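Local coordinates for protein methylenetetrahydrofolate--tRNA-(uracil-5-)-methyltransferase TrmFO (PDB 3G5S) that probably uses FAD and methylenetetrahydrofolate to methylate the C5 position of uridine 54 in transfer RNAs, at residues Val7-Leu11 with Ala12-Ala16; Phe30-Arg33 with Pro34-Thr38; Thr137-Ala140 with Leu141-Leu145. All coordinates share one frame; numbering follows the deposited sequence.

Contact 1: Val7-Leu11 with Ala12-Ala16; sequences VGAGL and AGSEA. With FAD (flavin-adenine dinucleotide), chain B.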
loop_
_atom_site.group_PDB
_atom_site.type_symbol
_atom_site.label_atom_id
_atom_site.label_comp_id
_atom_site.label_asym_id
_atom_site.label_seq_id
_atom_site.Cartn_x
_atom_site.Cartn_y
_atom_site.Cartn_z
ATOM N N VAL A 7 -13.200 -5.231 13.098
ATOM C CA VAL A 7 -12.525 -6.497 13.306
ATOM C C VAL A 7 -11.025 -6.310 13.129
ATOM O O VAL A 7 -10.535 -6.087 12.018
ATOM C CB VAL A 7 -13.055 -7.593 12.350
ATOM C CG1 VAL A 7 -12.380 -8.918 12.653
ATOM C CG2 VAL A 7 -14.579 -7.715 12.453
ATOM N N GLY A 8 -10.312 -6.398 14.245
ATOM C CA GLY A 8 -8.875 -6.185 14.280
ATOM C C GLY A 8 -8.556 -4.835 14.899
ATOM O O GLY A 8 -9.036 -3.811 14.414
ATOM N N ALA A 9 -7.756 -4.838 15.964
ATOM C CA ALA A 9 -7.372 -3.616 16.662
ATOM C C ALA A 9 -5.900 -3.286 16.432
ATOM O O ALA A 9 -5.155 -3.008 17.376
ATOM C CB ALA A 9 -7.672 -3.733 18.142
ATOM N N GLY A 10 -5.490 -3.323 15.169
ATOM C CA GLY A 10 -4.161 -2.891 14.786
ATOM C C GLY A 10 -4.155 -1.421 14.414
ATOM O O GLY A 10 -4.927 -0.619 14.947
ATOM N N LEU A 11 -3.288 -1.049 13.483
ATOM C CA LEU A 11 -3.194 0.349 13.064
ATOM C C LEU A 11 -4.508 0.830 12.435
ATOM O O LEU A 11 -5.042 1.881 12.801
ATOM C CB LEU A 11 -2.034 0.530 12.079
ATOM C CG LEU A 11 -0.638 0.728 12.681
ATOM C CD1 LEU A 11 -0.495 2.118 13.300
ATOM C CD2 LEU A 11 -0.260 -0.353 13.692
ATOM N N ALA A 12 -5.025 0.057 11.481
ATOM C CA ALA A 12 -6.240 0.443 10.775
ATOM C C ALA A 12 -7.479 0.383 11.656
ATOM O O ALA A 12 -8.293 1.301 11.648
ATOM C CB ALA A 12 -6.435 -0.415 9.532
ATOM N N GLY A 13 -7.635 -0.706 12.403
ATOM C CA GLY A 13 -8.837 -0.890 13.187
ATOM C C GLY A 13 -8.914 0.109 14.323
ATOM O O GLY A 13 -9.999 0.587 14.671
ATOM N N SER A 14 -7.767 0.434 14.915
ATOM C CA SER A 14 -7.762 1.412 15.987
ATOM C C SER A 14 -8.228 2.771 15.466
ATOM O O SER A 14 -9.032 3.453 16.114
ATOM C CB SER A 14 -6.375 1.527 16.618
ATOM O OG SER A 14 -6.020 0.346 17.322
ATOM N N GLU A 15 -7.725 3.172 14.302
ATOM C CA GLU A 15 -8.144 4.443 13.740
ATOM C C GLU A 15 -9.600 4.418 13.281
ATOM O O GLU A 15 -10.326 5.395 13.462
ATOM C CB GLU A 15 -7.233 4.879 12.593
ATOM C CG GLU A 15 -7.405 6.344 12.264
ATOM C CD GLU A 15 -6.823 7.244 13.340
ATOM O OE1 GLU A 15 -5.578 7.248 13.482
ATOM O OE2 GLU A 15 -7.592 7.952 14.038
ATOM N N ALA A 16 -10.034 3.308 12.689
ATOM C CA ALA A 16 -11.431 3.192 12.286
ATOM C C ALA A 16 -12.349 3.346 13.497
ATOM O O ALA A 16 -13.332 4.099 13.460
ATOM C CB ALA A 16 -11.684 1.862 11.589
HETATM P PA FAD B . -2.296 -5.071 12.003
HETATM O O1A FAD B . -1.507 -6.343 11.888
HETATM O O2A FAD B . -1.640 -3.883 12.636
HETATM O O5B FAD B . -3.669 -5.320 12.778
HETATM C C5B FAD B . -4.495 -6.430 12.484
HETATM C C4B FAD B . -5.117 -6.886 13.790
HETATM O O4B FAD B . -6.115 -7.856 13.517
HETATM C C3B FAD B . -4.095 -7.562 14.702
HETATM O O3B FAD B . -4.119 -6.988 15.995
HETATM C C2B FAD B . -4.523 -9.029 14.723
HETATM O O2B FAD B . -4.263 -9.704 15.937
HETATM C C1B FAD B . -6.014 -8.918 14.469
HETATM N N9A FAD B . -6.695 -10.065 13.850
HETATM C C8A FAD B . -6.310 -10.776 12.747
HETATM N N7A FAD B . -7.272 -11.675 12.455
HETATM C C5A FAD B . -8.273 -11.530 13.364
HETATM C C6A FAD B . -9.490 -12.170 13.552
HETATM N N6A FAD B . -9.995 -13.028 12.656
HETATM N N1A FAD B . -10.288 -11.765 14.588
HETATM C C2A FAD B . -9.897 -10.766 15.448
HETATM N N3A FAD B . -8.694 -10.122 15.272
HETATM C C4A FAD B . -7.914 -10.521 14.245
HETATM N N1 FAD B . 4.874 -1.453 8.079
HETATM C C2 FAD B . 5.662 -0.330 8.097
HETATM O O2 FAD B . 5.204 0.759 7.758
HETATM N N3 FAD B . 6.979 -0.431 8.502
HETATM C C4 FAD B . 7.539 -1.633 8.902
HETATM O O4 FAD B . 8.721 -1.688 9.265
HETATM C C4X FAD B . 6.727 -2.766 8.882
HETATM N N5 FAD B . 7.225 -3.992 9.260
HETATM C C5X FAD B . 6.404 -5.101 9.242
HETATM C C6 FAD B . 6.918 -6.332 9.637
HETATM C C7 FAD B . 6.118 -7.466 9.619
HETATM C C7M FAD B . 6.679 -8.794 10.047
HETATM C C8 FAD B . 4.792 -7.362 9.211
HETATM C C8M FAD B . 3.915 -8.580 9.191
HETATM C C9 FAD B . 4.274 -6.130 8.818
HETATM C C9A FAD B . 5.076 -4.991 8.829
HETATM N N10 FAD B . 4.567 -3.765 8.420
HETATM C C10 FAD B . 5.400 -2.663 8.466
HETATM C "C1'" FAD B . 3.446 -3.733 7.406
HETATM C "C2'" FAD B . 2.172 -3.023 7.895
HETATM O "O2'" FAD B . 2.236 -1.617 7.719
HETATM C "C3'" FAD B . 1.828 -3.381 9.341
HETATM O "O3'" FAD B . 1.544 -4.766 9.359
HETATM C "C4'" FAD B . 0.629 -2.609 9.888
HETATM O "O4'" FAD B . 0.555 -2.858 11.278
HETATM C "C5'" FAD B . -0.670 -2.983 9.184
HETATM O "O5'" FAD B . -1.766 -2.457 9.899
HETATM P P FAD B . -3.150 -3.260 9.913
HETATM O O1P FAD B . -3.627 -3.521 8.520
HETATM O O2P FAD B . -4.066 -2.519 10.830
HETATM O O3P FAD B . -2.767 -4.700 10.515
HETATM O O HOH W 1 -6.192 -3.123 12.385
#
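The glycine-rich turn of a Rossmann-type dinucleotide fold runs from Gly8 into the first turn of helix 11-22, and the contact is where the loop residues meet that first turn. Gly8, Gly10 and Gly13 fit the GxGxxG pattern, and the turn holds the diphosphate of FAD. Gly10 is the N-cap residue. Its carbonyl oxygen is gripped twice by Ser14. Ser14 N donates to Gly10 O at 3.0 Å, from above the carbonyl plane. Ser14 OG donates to the same Gly10 O at 2.8 Å, from the opposite face. The hydroxyl can fold back in this way because OG lies beside the backbone N of Ser14 (chi1 -68°). Glu15 N adds a weak bond to Leu11 O.

The glycines allow close approaches. Gly13 CA lies 3.2 Å from Gly8 O in a nearly straight CA-H...O contact. Gly8 CA comes within 3.3 Å of FAD O4B, and Gly10 CA within 3.2 Å of FAD O5B.

The diphosphate lies at the start of the helix. Ala12 N donates to FAD O2P at 2.8 Å with an N-H...O angle of 169°. Leu11 N makes a weaker bond to FAD O2A. One water accepts from Gly13 N and, weakly, from Gly10 N, and lies 2.7 Å from FAD O2P. The helix dipole would be expected to favour the negative charge here. Leu11 CD2 rests near the ribityl oxygen O4'.

The whole turn is buried. It follows strand 4-7, whose Val7 bonds through its backbone to Val130 in neighbouring strand 129-131. Helix 97-109 packs on Leu11 and Ser14, and helix 343-361 on Leu11 and Glu15.

Contact 2: Phe30-Arg33 with Pro34-Thr38; sequences FEMR and PKRMT. With FAD (flavin-adenine dinucleotide), chain B.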
loop_
_atom_site.group_PDB
_atom_site.type_symbol
_atom_site.label_atom_id
_atom_site.label_comp_id
_atom_site.label_asym_id
_atom_site.label_seq_id
_atom_site.Cartn_x
_atom_site.Cartn_y
_atom_site.Cartn_z
ATOM N N PHE A 30 -13.216 -6.020 17.891
ATOM C CA PHE A 30 -12.762 -7.390 18.102
ATOM C C PHE A 30 -11.250 -7.466 17.952
ATOM O O PHE A 30 -10.684 -6.943 16.989
ATOM C CB PHE A 30 -13.378 -8.342 17.068
ATOM C CG PHE A 30 -14.869 -8.513 17.176
ATOM C CD1 PHE A 30 -15.731 -7.652 16.516
ATOM C CD2 PHE A 30 -15.406 -9.566 17.897
ATOM C CE1 PHE A 30 -17.097 -7.827 16.596
ATOM C CE2 PHE A 30 -16.768 -9.740 17.979
ATOM C CZ PHE A 30 -17.617 -8.878 17.329
ATOM N N GLU A 31 -10.602 -8.140 18.894
ATOM C CA GLU A 31 -9.175 -8.382 18.810
ATOM C C GLU A 31 -8.871 -9.736 19.420
ATOM O O GLU A 31 -9.220 -10.002 20.570
ATOM C CB GLU A 31 -8.390 -7.282 19.529
ATOM C CG GLU A 31 -6.890 -7.522 19.564
ATOM C CD GLU A 31 -6.316 -7.823 18.196
ATOM O OE1 GLU A 31 -5.739 -8.923 18.029
ATOM O OE2 GLU A 31 -6.448 -6.968 17.287
HETATM N N MSE A 32 -8.219 -10.599 18.652
HETATM C CA MSE A 32 -7.935 -11.940 19.147
HETATM C C MSE A 32 -6.729 -12.004 20.089
HETATM O O MSE A 32 -6.615 -12.929 20.894
HETATM C CB MSE A 32 -7.760 -12.903 17.982
HETATM C CG MSE A 32 -6.528 -12.667 17.151
HETATM SE SE MSE A 32 -6.506 -13.852 15.626
HETATM C CE MSE A 32 -4.726 -13.409 14.962
ATOM N N ARG A 33 -5.828 -11.033 19.989
ATOM C CA ARG A 33 -4.703 -10.971 20.907
ATOM C C ARG A 33 -5.205 -10.589 22.292
ATOM O O ARG A 33 -6.179 -9.851 22.412
ATOM C CB ARG A 33 -3.675 -9.953 20.420
ATOM C CG ARG A 33 -3.020 -10.324 19.107
ATOM C CD ARG A 33 -1.989 -9.288 18.685
ATOM N NE ARG A 33 -2.561 -8.023 18.229
ATOM C CZ ARG A 33 -2.500 -6.874 18.902
ATOM N NH1 ARG A 33 -1.915 -6.817 20.089
ATOM N NH2 ARG A 33 -3.029 -5.771 18.382
ATOM N N PRO A 34 -4.518 -11.054 23.349
ATOM C CA PRO A 34 -3.274 -11.832 23.332
ATOM C C PRO A 34 -3.459 -13.351 23.313
ATOM O O PRO A 34 -2.468 -14.056 23.125
ATOM C CB PRO A 34 -2.612 -11.431 24.649
ATOM C CG PRO A 34 -3.757 -11.171 25.566
ATOM C CD PRO A 34 -4.889 -10.643 24.715
ATOM N N LYS A 35 -4.674 -13.855 23.515
ATOM C CA LYS A 35 -4.841 -15.305 23.629
ATOM C C LYS A 35 -4.598 -16.029 22.303
ATOM O O LYS A 35 -4.250 -17.209 22.291
ATOM C CB LYS A 35 -6.199 -15.691 24.235
ATOM C CG LYS A 35 -6.383 -15.279 25.692
ATOM C CD LYS A 35 -5.282 -15.822 26.595
ATOM C CE LYS A 35 -5.271 -17.341 26.649
ATOM N NZ LYS A 35 -4.324 -17.846 27.689
ATOM N N ARG A 36 -4.779 -15.321 21.195
ATOM C CA ARG A 36 -4.343 -15.828 19.903
ATOM C C ARG A 36 -3.449 -14.764 19.276
ATOM O O ARG A 36 -3.913 -13.680 18.936
ATOM C CB ARG A 36 -5.535 -16.154 18.996
ATOM C CG ARG A 36 -5.179 -17.050 17.814
ATOM C CD ARG A 36 -6.412 -17.518 17.038
ATOM N NE ARG A 36 -7.316 -18.348 17.834
ATOM C CZ ARG A 36 -7.161 -19.653 18.032
ATOM N NH1 ARG A 36 -6.123 -20.291 17.504
ATOM N NH2 ARG A 36 -8.043 -20.319 18.769
HETATM N N MSE A 37 -2.160 -15.061 19.162
HETATM C CA MSE A 37 -1.208 -14.125 18.579
HETATM C C MSE A 37 -0.992 -14.433 17.108
HETATM O O MSE A 37 -1.145 -15.569 16.669
HETATM C CB MSE A 37 0.139 -14.206 19.301
HETATM C CG MSE A 37 0.135 -13.694 20.730
HETATM SE SE MSE A 37 0.021 -11.748 20.908
HETATM C CE MSE A 37 0.329 -11.659 22.827
ATOM N N THR A 38 -0.640 -13.407 16.345
ATOM C CA THR A 38 -0.119 -13.602 15.006
ATOM C C THR A 38 1.353 -13.950 15.173
ATOM O O THR A 38 1.913 -13.772 16.249
ATOM C CB THR A 38 -0.197 -12.306 14.187
ATOM O OG1 THR A 38 0.854 -11.430 14.613
ATOM C CG2 THR A 38 -1.546 -11.624 14.363
HETATM P PA FAD B . -2.296 -5.071 12.003
HETATM O O1A FAD B . -1.507 -6.343 11.888
HETATM O O2A FAD B . -1.640 -3.883 12.636
HETATM O O5B FAD B . -3.669 -5.320 12.778
HETATM C C5B FAD B . -4.495 -6.430 12.484
HETATM C C4B FAD B . -5.117 -6.886 13.790
HETATM O O4B FAD B . -6.115 -7.856 13.517
HETATM C C3B FAD B . -4.095 -7.562 14.702
HETATM O O3B FAD B . -4.119 -6.988 15.995
HETATM C C2B FAD B . -4.523 -9.029 14.723
HETATM O O2B FAD B . -4.263 -9.704 15.937
HETATM C C1B FAD B . -6.014 -8.918 14.469
HETATM N N9A FAD B . -6.695 -10.065 13.850
HETATM C C8A FAD B . -6.310 -10.776 12.747
HETATM N N7A FAD B . -7.272 -11.675 12.455
HETATM C C5A FAD B . -8.273 -11.530 13.364
HETATM C C6A FAD B . -9.490 -12.170 13.552
HETATM N N6A FAD B . -9.995 -13.028 12.656
HETATM N N1A FAD B . -10.288 -11.765 14.588
HETATM C C2A FAD B . -9.897 -10.766 15.448
HETATM N N3A FAD B . -8.694 -10.122 15.272
HETATM C C4A FAD B . -7.914 -10.521 14.245
HETATM N N1 FAD B . 4.874 -1.453 8.079
HETATM C C2 FAD B . 5.662 -0.330 8.097
HETATM O O2 FAD B . 5.204 0.759 7.758
HETATM N N3 FAD B . 6.979 -0.431 8.502
HETATM C C4 FAD B . 7.539 -1.633 8.902
HETATM O O4 FAD B . 8.721 -1.688 9.265
HETATM C C4X FAD B . 6.727 -2.766 8.882
HETATM N N5 FAD B . 7.225 -3.992 9.260
HETATM C C5X FAD B . 6.404 -5.101 9.242
HETATM C C6 FAD B . 6.918 -6.332 9.637
HETATM C C7 FAD B . 6.118 -7.466 9.619
HETATM C C7M FAD B . 6.679 -8.794 10.047
HETATM C C8 FAD B . 4.792 -7.362 9.211
HETATM C C8M FAD B . 3.915 -8.580 9.191
HETATM C C9 FAD B . 4.274 -6.130 8.818
HETATM C C9A FAD B . 5.076 -4.991 8.829
HETATM N N10 FAD B . 4.567 -3.765 8.420
HETATM C C10 FAD B . 5.400 -2.663 8.466
HETATM C "C1'" FAD B . 3.446 -3.733 7.406
HETATM C "C2'" FAD B . 2.172 -3.023 7.895
HETATM O "O2'" FAD B . 2.236 -1.617 7.719
HETATM C "C3'" FAD B . 1.828 -3.381 9.341
HETATM O "O3'" FAD B . 1.544 -4.766 9.359
HETATM C "C4'" FAD B . 0.629 -2.609 9.888
HETATM O "O4'" FAD B . 0.555 -2.858 11.278
HETATM C "C5'" FAD B . -0.670 -2.983 9.184
HETATM O "O5'" FAD B . -1.766 -2.457 9.899
HETATM P P FAD B . -3.150 -3.260 9.913
HETATM O O1P FAD B . -3.627 -3.521 8.520
HETATM O O2P FAD B . -4.066 -2.519 10.830
HETATM O O3P FAD B . -2.767 -4.700 10.515
HETATM O O HOH W 2 -7.296 -12.582 23.785
#
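Selenomethionine Met32 sets CG between its backbone N and carbonyl carbon (chi1 68°) and then runs out extended, which carries SE and CE across one face of the adenine of FAD to Thr38. SE lies 3.7 Å from FAD C5A, and the terminal CE meets Thr38 CG2 at 3.7 Å. The two side chains cross at about a right angle. On Arg33 the bend at chi3 (-72°) turns the guanidinium toward the ribose. CG of Arg33 touches SE of selenomethionine Met37 at 3.8 Å, again with the chains nearly perpendicular.

The backbone turns between the two segments. Arg36 N donates to Met32 O at 3.0 Å, from above the carbonyl plane. A water joins Met32 O to Lys35 N as well. The peptide before Pro34 is cis. The turn brings Arg36 back to Met32 O.

Glu31 follows strand 27-30, the second strand of the parallel sheet. This is the place of the ribose-binding acidic residue in Rossmann-type FAD proteins. Its carboxylate takes both ribose hydroxyls: FAD O2B donates to Glu31 OE1 and FAD O3B to Glu31 OE2, each at 2.7 Å. Arg33 N also donates to Glu31 OE1, on the lone pair away from OE2, and helps fix the carboxylate.

The Arg33 guanidinium reaches FAD O3B at its edge. NE and NH2 of Arg33 both donate to FAD O3B, at 2.9 Å each. Its NH1 is held by the carbonyls of Thr43 and Arg45. Arg33 NE and Glu31 OE1 attract by charge, but the oxygen lies well out of the guanidinium plane. The hydroxyl of Thr38 turns to His41 and Ala40.

Contact 3: Thr137-Ala140 with Leu141-Leu145; sequences TSEA and LAEAL. With FAD (flavin-adenine dinucleotide), chain B.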
loop_
_atom_site.group_PDB
_atom_site.type_symbol
_atom_site.label_atom_id
_atom_site.label_comp_id
_atom_site.label_asym_id
_atom_site.label_seq_id
_atom_site.Cartn_x
_atom_site.Cartn_y
_atom_site.Cartn_z
ATOM N N THR A 137 -3.991 -11.723 8.920
ATOM C CA THR A 137 -5.401 -12.064 9.052
ATOM C C THR A 137 -5.540 -13.553 9.376
ATOM O O THR A 137 -4.904 -14.392 8.738
ATOM C CB THR A 137 -6.148 -11.752 7.738
ATOM O OG1 THR A 137 -6.275 -10.332 7.565
ATOM C CG2 THR A 137 -7.532 -12.351 7.745
ATOM N N SER A 138 -6.366 -13.889 10.362
ATOM C CA SER A 138 -6.484 -15.288 10.762
ATOM C C SER A 138 -6.980 -16.146 9.604
ATOM O O SER A 138 -7.732 -15.691 8.737
ATOM C CB SER A 138 -7.395 -15.454 11.976
ATOM O OG SER A 138 -8.751 -15.440 11.585
ATOM N N GLU A 139 -6.547 -17.400 9.603
ATOM C CA GLU A 139 -6.898 -18.323 8.543
ATOM C C GLU A 139 -8.410 -18.443 8.362
ATOM O O GLU A 139 -8.907 -18.447 7.237
ATOM C CB GLU A 139 -6.288 -19.692 8.833
ATOM C CG GLU A 139 -6.650 -20.769 7.830
ATOM C CD GLU A 139 -5.992 -22.094 8.159
ATOM O OE1 GLU A 139 -4.798 -22.085 8.528
ATOM O OE2 GLU A 139 -6.665 -23.139 8.053
ATOM N N ALA A 140 -9.146 -18.534 9.468
ATOM C CA ALA A 140 -10.593 -18.707 9.391
ATOM C C ALA A 140 -11.255 -17.531 8.676
ATOM O O ALA A 140 -12.132 -17.723 7.832
ATOM C CB ALA A 140 -11.197 -18.905 10.781
ATOM N N LEU A 141 -10.844 -16.309 8.998
ATOM C CA LEU A 141 -11.473 -15.167 8.353
ATOM C C LEU A 141 -11.070 -15.067 6.885
ATOM O O LEU A 141 -11.888 -14.708 6.037
ATOM C CB LEU A 141 -11.179 -13.867 9.093
ATOM C CG LEU A 141 -11.984 -12.673 8.580
ATOM C CD1 LEU A 141 -13.478 -12.864 8.801
ATOM C CD2 LEU A 141 -11.500 -11.403 9.259
ATOM N N ALA A 142 -9.816 -15.393 6.579
ATOM C CA ALA A 142 -9.388 -15.430 5.184
ATOM C C ALA A 142 -10.243 -16.432 4.392
ATOM O O ALA A 142 -10.684 -16.147 3.277
ATOM C CB ALA A 142 -7.903 -15.779 5.078
ATOM N N GLU A 143 -10.503 -17.594 4.981
ATOM C CA GLU A 143 -11.351 -18.585 4.322
ATOM C C GLU A 143 -12.763 -18.046 4.100
ATOM O O GLU A 143 -13.370 -18.273 3.055
ATOM C CB GLU A 143 -11.396 -19.876 5.138
ATOM C CG GLU A 143 -10.106 -20.673 5.095
ATOM C CD GLU A 143 -9.775 -21.160 3.699
ATOM O OE1 GLU A 143 -10.676 -21.702 3.023
ATOM O OE2 GLU A 143 -8.610 -21.010 3.279
ATOM N N ALA A 144 -13.288 -17.333 5.090
ATOM C CA ALA A 144 -14.613 -16.743 4.971
ATOM C C ALA A 144 -14.670 -15.713 3.840
ATOM O O ALA A 144 -15.651 -15.645 3.093
ATOM C CB ALA A 144 -15.036 -16.118 6.290
ATOM N N LEU A 145 -13.618 -14.910 3.716
ATOM C CA LEU A 145 -13.555 -13.919 2.651
ATOM C C LEU A 145 -13.472 -14.576 1.273
ATOM O O LEU A 145 -14.117 -14.129 0.324
ATOM C CB LEU A 145 -12.366 -12.982 2.866
ATOM C CG LEU A 145 -12.588 -11.967 3.985
ATOM C CD1 LEU A 145 -11.264 -11.362 4.425
ATOM C CD2 LEU A 145 -13.567 -10.887 3.545
HETATM P PA FAD B . -2.296 -5.071 12.003
HETATM O O1A FAD B . -1.507 -6.343 11.888
HETATM O O2A FAD B . -1.640 -3.883 12.636
HETATM O O5B FAD B . -3.669 -5.320 12.778
HETATM C C5B FAD B . -4.495 -6.430 12.484
HETATM C C4B FAD B . -5.117 -6.886 13.790
HETATM O O4B FAD B . -6.115 -7.856 13.517
HETATM C C3B FAD B . -4.095 -7.562 14.702
HETATM O O3B FAD B . -4.119 -6.988 15.995
HETATM C C2B FAD B . -4.523 -9.029 14.723
HETATM O O2B FAD B . -4.263 -9.704 15.937
HETATM C C1B FAD B . -6.014 -8.918 14.469
HETATM N N9A FAD B . -6.695 -10.065 13.850
HETATM C C8A FAD B . -6.310 -10.776 12.747
HETATM N N7A FAD B . -7.272 -11.675 12.455
HETATM C C5A FAD B . -8.273 -11.530 13.364
HETATM C C6A FAD B . -9.490 -12.170 13.552
HETATM N N6A FAD B . -9.995 -13.028 12.656
HETATM N N1A FAD B . -10.288 -11.765 14.588
HETATM C C2A FAD B . -9.897 -10.766 15.448
HETATM N N3A FAD B . -8.694 -10.122 15.272
HETATM C C4A FAD B . -7.914 -10.521 14.245
HETATM N N1 FAD B . 4.874 -1.453 8.079
HETATM C C2 FAD B . 5.662 -0.330 8.097
HETATM O O2 FAD B . 5.204 0.759 7.758
HETATM N N3 FAD B . 6.979 -0.431 8.502
HETATM C C4 FAD B . 7.539 -1.633 8.902
HETATM O O4 FAD B . 8.721 -1.688 9.265
HETATM C C4X FAD B . 6.727 -2.766 8.882
HETATM N N5 FAD B . 7.225 -3.992 9.260
HETATM C C5X FAD B . 6.404 -5.101 9.242
HETATM C C6 FAD B . 6.918 -6.332 9.637
HETATM C C7 FAD B . 6.118 -7.466 9.619
HETATM C C7M FAD B . 6.679 -8.794 10.047
HETATM C C8 FAD B . 4.792 -7.362 9.211
HETATM C C8M FAD B . 3.915 -8.580 9.191
HETATM C C9 FAD B . 4.274 -6.130 8.818
HETATM C C9A FAD B . 5.076 -4.991 8.829
HETATM N N10 FAD B . 4.567 -3.765 8.420
HETATM C C10 FAD B . 5.400 -2.663 8.466
HETATM C "C1'" FAD B . 3.446 -3.733 7.406
HETATM C "C2'" FAD B . 2.172 -3.023 7.895
HETATM O "O2'" FAD B . 2.236 -1.617 7.719
HETATM C "C3'" FAD B . 1.828 -3.381 9.341
HETATM O "O3'" FAD B . 1.544 -4.766 9.359
HETATM C "C4'" FAD B . 0.629 -2.609 9.888
HETATM O "O4'" FAD B . 0.555 -2.858 11.278
HETATM C "C5'" FAD B . -0.670 -2.983 9.184
HETATM O "O5'" FAD B . -1.766 -2.457 9.899
HETATM P P FAD B . -3.150 -3.260 9.913
HETATM O O1P FAD B . -3.627 -3.521 8.520
HETATM O O2P FAD B . -4.066 -2.519 10.830
HETATM O O3P FAD B . -2.767 -4.700 10.515
HETATM O O HOH W 3 -6.802 -19.150 4.755
#
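Ser138 is the N-cap of helix 139-149. Ser138 OG accepts from Leu141 N at 3.4 Å, a weak but fairly straight capping bond. OG sits between the backbone N and the carbonyl carbon of Ser138 (chi1 81°), which brings it to Leu141 N. It is also hydrogen-bonded to Glu120 OE2. The other hydroxyl of this end, OG1 of Thr137, is held by Thr133 and Gly134.

Backbone bonds follow in regular helical order. Ala142 N donates to Ser138 O at 3.0 Å, nearly in line with the C=O bond. Glu143 N to Glu139 O and Ala144 N to Ala140 O continue the series.

The cofactor is met by the same residues. Ser138 N donates to the adenine nitrogen FAD N7A at 3.2 Å. Ser138 OG lies 2.9 Å from FAD N6A, and Leu141 CB lies 3.8 Å from that same amino nitrogen. Ser138 thus serves the helix end through OG and the adenine through N.

Packing contacts are modest. Thr137 CG2 packs against the backbone N of Ala142 and near Leu141 CB. CG of Glu143, beside its backbone N (chi1 -72°), lies 3.3 Å from Glu139 O.

One charged group has both an ionic partner and a water. Glu143 OE2 forms a salt bridge with Lys146 and takes a bond from a water that also binds Glu139 O weakly.

The helix comes after strand 129-131 of the parallel sheet. Strand 154-155 lies against Ala142 and Leu145, while the loop with Glu120 and Arg122 touches Ala140.

How the contacts relate
All three contacts border one FAD, with overlapping footprints: contact 1 mainly at the diphosphate, contact 2 at the adenosine ribose and one face of the adenine, and contact 3 at the adenine rim. Centres of contacts 1 and 2 are about 13 Å apart, those of 2 and 3 about 14 Å, and those of 1 and 3 about 17 Å. Contacts 1 and 2 are joined by probable hydrogen bonds, Gly8 N to Phe30 O and Ala9 N to Glu31 OE2, both at 2.8 Å. Contact 3 meets the others by packing: Met32 SE is 4.1 Å from Ser138 CB, and Val7 CG1 is 4.3 Å from Leu141 CD2.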